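Local coordinates for mevalonate diphosphate decarboxylase (Legionella pneumophila, PDB 3LTO), which decarboxylates mevalonate 5-diphosphate in an ATP-dependent step that yields isopentenyl diphosphate, a building block of isoprenoids, at the interface of chains A and B. Residues are numbered along the deposited sequence; one frame, centred on the assembly and turned at random. Chains: chain A/B, Mevalonate diphosphate decarboxylase.

Contact 1: the interface of chains A and B. Residues chain A 30, 162, 213, 216; chain B 310-311.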
# COMPACT_ATOMS: atom_id res chain seq x y z
N SER A 30 6.80 -1.38 8.82
CA SER A 30 5.54 -1.98 9.17
C SER A 30 5.36 -1.91 10.68
O SER A 30 6.30 -1.61 11.43
CB SER A 30 5.51 -3.44 8.72
OG SER A 30 5.63 -3.53 7.32
N THR A 162 1.49 -2.62 6.64
CA THR A 162 2.68 -2.59 5.79
C THR A 162 2.34 -1.73 4.59
O THR A 162 1.35 -1.98 3.92
CB THR A 162 3.05 -4.00 5.29
OG1 THR A 162 3.49 -4.81 6.38
CG2 THR A 162 4.15 -3.91 4.25
N GLU A 213 12.03 -3.70 11.15
CA GLU A 213 11.71 -4.73 10.16
C GLU A 213 12.39 -6.03 10.56
O GLU A 213 11.80 -7.10 10.46
CB GLU A 213 12.19 -4.31 8.76
CG GLU A 213 11.36 -3.21 8.10
CD GLU A 213 9.91 -3.63 7.83
OE1 GLU A 213 9.68 -4.82 7.56
OE2 GLU A 213 9.02 -2.76 7.86
N LEU A 216 10.48 -7.48 13.35
CA LEU A 216 9.19 -7.98 12.88
C LEU A 216 9.34 -9.38 12.30
O LEU A 216 8.51 -10.26 12.56
CB LEU A 216 8.61 -7.04 11.82
CG LEU A 216 7.31 -7.48 11.14
CD1 LEU A 216 6.24 -7.79 12.20
CD2 LEU A 216 6.84 -6.36 10.20
N GLY B 310 5.05 -8.32 5.69
CA GLY B 310 5.73 -7.42 6.60
C GLY B 310 6.88 -6.61 6.02
O GLY B 310 7.44 -5.77 6.72
N ASN B 311 7.21 -6.84 4.75
CA ASN B 311 8.30 -6.11 4.10
C ASN B 311 7.85 -5.33 2.87
O ASN B 311 8.31 -4.20 2.65
CB ASN B 311 9.41 -7.08 3.69
CG ASN B 311 9.96 -7.88 4.87
OD1 ASN B 311 10.04 -9.10 4.81
ND2 ASN B 311 10.34 -7.18 5.93
O HOH W 1 9.95 -7.89 8.56
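B:Gly310 sets its backbone carbonyl against A:Ser30 and A:Glu213, while B:Asn311 reaches along the glutamate with its side-chain amide. The patch is part of an interface between two copies of the protein, with helix 208-224 of chain A facing the loop after helix 297-308 of chain B. Among the direct hydrogen bonds across, the hydroxyl OG of A:Ser30 donates to B:Gly310 O over 2.9 Å. The donor stands above the carbonyl plane, 60° out of it, and not on a lone pair. B:Asn311 ND2 gives a second, weak bond of 2.9 Å to A:Glu213 OE1. The two side chains pass in opposite directions, with carboxylate and amide planes 59° apart. One approach is doubtful: A:Glu213 OE1 and B:Gly310 O are modelled 2.6 Å apart, a clash of two acceptors unless the carboxylate carries a proton, which is not seen. Bonds within chain A position the groups that meet the glycine. The backbone A:Ser30 N points at A:Glu213 OE2 (2.8 Å), nearly in line with its C-O bond, which fixes one end of a carboxylate that a bend in its own chain has turned toward the partner. A:Ser30 OG also pairs with the A:Thr162 hydroxyl OG1 at 2.7 Å. A water supplements the direct bonds: B:Asn311 ND2 and the backbone A:Glu213 O both bond to it, and A:Glu213 OE1 does so at longer range. B:Gly310 hides 52 Å² here, and A:Glu213 33 Å². Apolar contact is slight, the methyl CD2 of A:Leu216 lying 3.9 Å from B:Gly310 CA.

Contact 2: the interface of chains A and B. Residues chain A 162-165; chain B 311-313.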
# COMPACT_ATOMS: atom_id res chain seq x y z
N THR A 162 1.49 -2.62 6.64
CA THR A 162 2.68 -2.59 5.79
C THR A 162 2.34 -1.73 4.59
O THR A 162 1.35 -1.98 3.92
CB THR A 162 3.05 -4.00 5.29
OG1 THR A 162 3.49 -4.81 6.38
CG2 THR A 162 4.15 -3.91 4.25
N GLY A 163 3.16 -0.72 4.32
CA GLY A 163 2.89 0.15 3.20
C GLY A 163 1.56 0.86 3.40
O GLY A 163 1.31 1.41 4.47
N ASP A 164 0.70 0.84 2.38
CA ASP A 164 -0.59 1.50 2.52
C ASP A 164 -1.71 0.50 2.76
O ASP A 164 -2.89 0.82 2.56
CB ASP A 164 -0.91 2.37 1.29
CG ASP A 164 -1.01 1.56 0.01
OD1 ASP A 164 -1.61 0.47 0.04
OD2 ASP A 164 -0.50 2.03 -1.03
N LYS A 165 -1.35 -0.70 3.19
CA LYS A 165 -2.34 -1.74 3.47
C LYS A 165 -2.29 -2.20 4.92
O LYS A 165 -1.22 -2.40 5.49
CB LYS A 165 -2.12 -2.95 2.55
CG LYS A 165 -3.15 -4.05 2.74
CD LYS A 165 -2.69 -5.37 2.14
CE LYS A 165 -3.68 -6.48 2.43
NZ LYS A 165 -3.18 -7.80 1.97
N ASN B 311 7.21 -6.84 4.75
CA ASN B 311 8.30 -6.11 4.10
C ASN B 311 7.85 -5.33 2.87
O ASN B 311 8.31 -4.20 2.65
CB ASN B 311 9.41 -7.08 3.69
CG ASN B 311 9.96 -7.88 4.87
OD1 ASN B 311 10.04 -9.10 4.81
ND2 ASN B 311 10.34 -7.18 5.93
N TYR B 312 6.97 -5.91 2.07
CA TYR B 312 6.49 -5.26 0.85
C TYR B 312 4.99 -5.47 0.62
O TYR B 312 4.44 -6.49 1.01
CB TYR B 312 7.23 -5.82 -0.38
CG TYR B 312 8.74 -5.74 -0.31
CD1 TYR B 312 9.41 -4.57 -0.65
CD2 TYR B 312 9.49 -6.84 0.09
CE1 TYR B 312 10.81 -4.50 -0.59
CE2 TYR B 312 10.87 -6.78 0.16
CZ TYR B 312 11.53 -5.61 -0.18
OH TYR B 312 12.90 -5.54 -0.11
N ASP B 313 4.35 -4.50 -0.01
CA ASP B 313 2.93 -4.64 -0.34
C ASP B 313 2.88 -5.49 -1.61
O ASP B 313 3.68 -5.29 -2.52
CB ASP B 313 2.28 -3.29 -0.63
CG ASP B 313 1.96 -2.51 0.64
OD1 ASP B 313 1.39 -3.11 1.57
OD2 ASP B 313 2.28 -1.30 0.69
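B:Asp313 sets its CG anti to its own carbonyl carbon (chi1 -78°), and this torsion swings the carboxylate onto the A:Thr162-A:Lys165 turn of the other chain. On that side the backbone does the shaping: A:Gly163, with a positive phi of 62°, lets the chain reverse and present the amide of A:Asp164 to the incoming acid. A:Asp164 N donates a long hydrogen bond of 3.2 Å to B:Asp313 OD2, on the syn side and 24° out of the carboxylate plane. The acid is thus met by a backbone N-H. A:Lys165 runs extended past it with CG anti to the backbone N; its CB flanks B:Asp313 OD1 at 3.6 Å, but its ammonium NZ stays 6.6 Å from that oxygen, too far for a salt bridge. A:Asp164 OD1 is 4.3 Å from B:Asp313 OD2, a neighbour of like charge that may raise the acid's tendency to hold a proton. The approach of B:Asp313 OD1 to A:Thr162 O, 2.6 Å, is doubtful: as two acceptors they clash, and a proton on the acid is not seen. Apolar cover is thin, with A:Gly163 CA 3.8 Å from B:Asp313 CG. The methyl CG2 of A:Thr162 lies beside the B:Tyr312 backbone and 3.9 Å from B:Asp313 OD1, with the backbone carbon of B:Asn311 nearby. B:Asp313 buries 79 Å² against chain A, compared with 34 Å² for A:Thr162. In the fold, A:Gly163 and A:Asp164 form the tight turn of a beta-hairpin between strands 158-162 and 165-168, and the acid that meets it opens the short strand 313-314 of chain B, close to the end of the modelled chain.

Contact 1 and contact 2 are neighbouring parts of one interface, their C-alpha centres about 7 Å apart. A:Thr162 and B:Asn311 belong to both: the threonine turns its hydroxyl toward contact 1 and its methyl and carbonyl toward contact 2. Together they seat the segment 310-313 of chain B, which follows helix 297-308, against helix 208-224 and the 158-168 hairpin of chain A. Different surfaces meet on the two copies, in keeping with an interface that is not an exact two-fold. The pairing may be a crystal contact and need not be the biological assembly.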